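Local coordinates for UPF0201 protein MJ1564 (Methanocaldococcus jannaschii DSM 2661, PDB 2PZZ) that is of unknown function and belongs to an archaeal family that resembles RNA-binding proteins in structure but probably does not bind RNA, at residues A[33-36]-A[42-45]. Numbering follows the deposited sequence.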
# COMPACT_ATOMS: atom_id res chain seq x y z
N THR A 33 11.37 6.72 -14.08
CA THR A 33 12.25 7.62 -13.34
C THR A 33 11.70 7.72 -11.91
O THR A 33 10.48 7.77 -11.68
CB THR A 33 12.31 9.02 -13.95
OG1 THR A 33 11.15 9.76 -13.54
CG2 THR A 33 12.35 8.94 -15.48
N PHE A 34 12.60 7.74 -10.94
CA PHE A 34 12.21 7.82 -9.55
C PHE A 34 12.51 9.17 -8.94
O PHE A 34 13.63 9.67 -9.04
CB PHE A 34 12.94 6.75 -8.73
CG PHE A 34 12.67 6.83 -7.26
CD1 PHE A 34 11.50 6.32 -6.72
CD2 PHE A 34 13.60 7.42 -6.40
CE1 PHE A 34 11.25 6.38 -5.35
CE2 PHE A 34 13.36 7.50 -5.03
CZ PHE A 34 12.18 6.98 -4.50
N ILE A 35 11.51 9.77 -8.31
CA ILE A 35 11.70 11.06 -7.66
C ILE A 35 11.38 10.96 -6.18
O ILE A 35 10.41 10.32 -5.78
CB ILE A 35 10.84 12.18 -8.29
CG1 ILE A 35 9.40 11.70 -8.47
CG2 ILE A 35 11.44 12.61 -9.62
CD1 ILE A 35 9.18 10.84 -9.71
N GLU A 36 12.22 11.59 -5.37
CA GLU A 36 12.04 11.59 -3.93
C GLU A 36 11.07 12.69 -3.50
O GLU A 36 11.04 13.77 -4.09
CB GLU A 36 13.39 11.82 -3.26
CG GLU A 36 14.44 10.79 -3.67
CD GLU A 36 15.84 11.20 -3.26
OE1 GLU A 36 16.31 12.26 -3.75
OE2 GLU A 36 16.46 10.47 -2.46
N GLY A 42 8.41 8.51 -1.97
CA GLY A 42 9.00 8.68 -3.29
C GLY A 42 7.95 8.36 -4.32
O GLY A 42 6.81 8.07 -3.97
N GLU A 43 8.33 8.39 -5.60
CA GLU A 43 7.39 8.09 -6.66
C GLU A 43 8.07 7.74 -7.98
O GLU A 43 9.09 8.34 -8.35
CB GLU A 43 6.48 9.30 -6.88
CG GLU A 43 5.55 9.20 -8.08
CD GLU A 43 4.73 10.47 -8.29
OE1 GLU A 43 5.34 11.56 -8.47
OE2 GLU A 43 3.49 10.39 -8.29
N TRP A 44 7.52 6.75 -8.68
CA TRP A 44 8.04 6.35 -9.98
C TRP A 44 7.11 6.96 -11.02
O TRP A 44 5.90 6.92 -10.86
CB TRP A 44 7.99 4.82 -10.20
CG TRP A 44 9.07 4.03 -9.52
CD1 TRP A 44 8.96 3.33 -8.36
CD2 TRP A 44 10.42 3.87 -9.98
NE1 TRP A 44 10.16 2.74 -8.05
CE2 TRP A 44 11.07 3.05 -9.03
CE3 TRP A 44 11.13 4.33 -11.09
CZ2 TRP A 44 12.43 2.67 -9.17
CZ3 TRP A 44 12.48 3.96 -11.23
CH2 TRP A 44 13.11 3.13 -10.27
N GLU A 45 7.67 7.53 -12.08
CA GLU A 45 6.87 8.07 -13.18
C GLU A 45 7.50 7.55 -14.46
O GLU A 45 8.72 7.41 -14.55
CB GLU A 45 6.91 9.59 -13.20
CG GLU A 45 6.06 10.24 -12.15
CD GLU A 45 6.29 11.72 -12.08
OE1 GLU A 45 7.36 12.13 -11.59
OE2 GLU A 45 5.40 12.47 -12.53
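With CG anti to the backbone N (chi1 175°), the ring of Phe34 swings along its own strand toward Gly42, while Trp44, with CG anti to its carbonyl carbon (chi1 -78°), turns its indole across to the neighbouring strand, so that one face of it lies against Phe34. The two residues form a non-hydrogen-bonded pair. Phe34 CB sits over this indole face, a CH-pi contact 3.7 Å from the centroid of the six-membered ring. Beyond it, the phenyl ring directs an edge at the face of the five-membered ring, centroids 5.3 Å apart and planes inclined at 58°. Phe34 CZ reaches on to Gly42 CA at 3.8 Å; a side chain at Gly42 would run into this ring. The strands are the two arms of the antiparallel hairpin 31-36/42-48, which forms one end of the five-stranded sheet, 31-36 being outermost within the chain. The aromatic pair faces helix 16-26: the indole packs on Val19, Lys20 and Ile23 and gives its NE1 hydrogen to Lys16 O. A leucine in place of Trp44 would probably leave Lys16 O without this donor and Phe34 without the flat surface against which its CB and ring edge pack. Thr33 and Glu45 form a hydrogen-bonded pair, joined by Thr33 N to Glu45 O and Glu45 N to Thr33 O, each 2.8 Å. At the pair Ile35-Glu43, the bond from Glu43 N to Ile35 O is equally short but more bent. On the face carrying Thr33, Ile35, Glu43 and Glu45, the side chains of both glutamates touch Lys7 of strand 3-10.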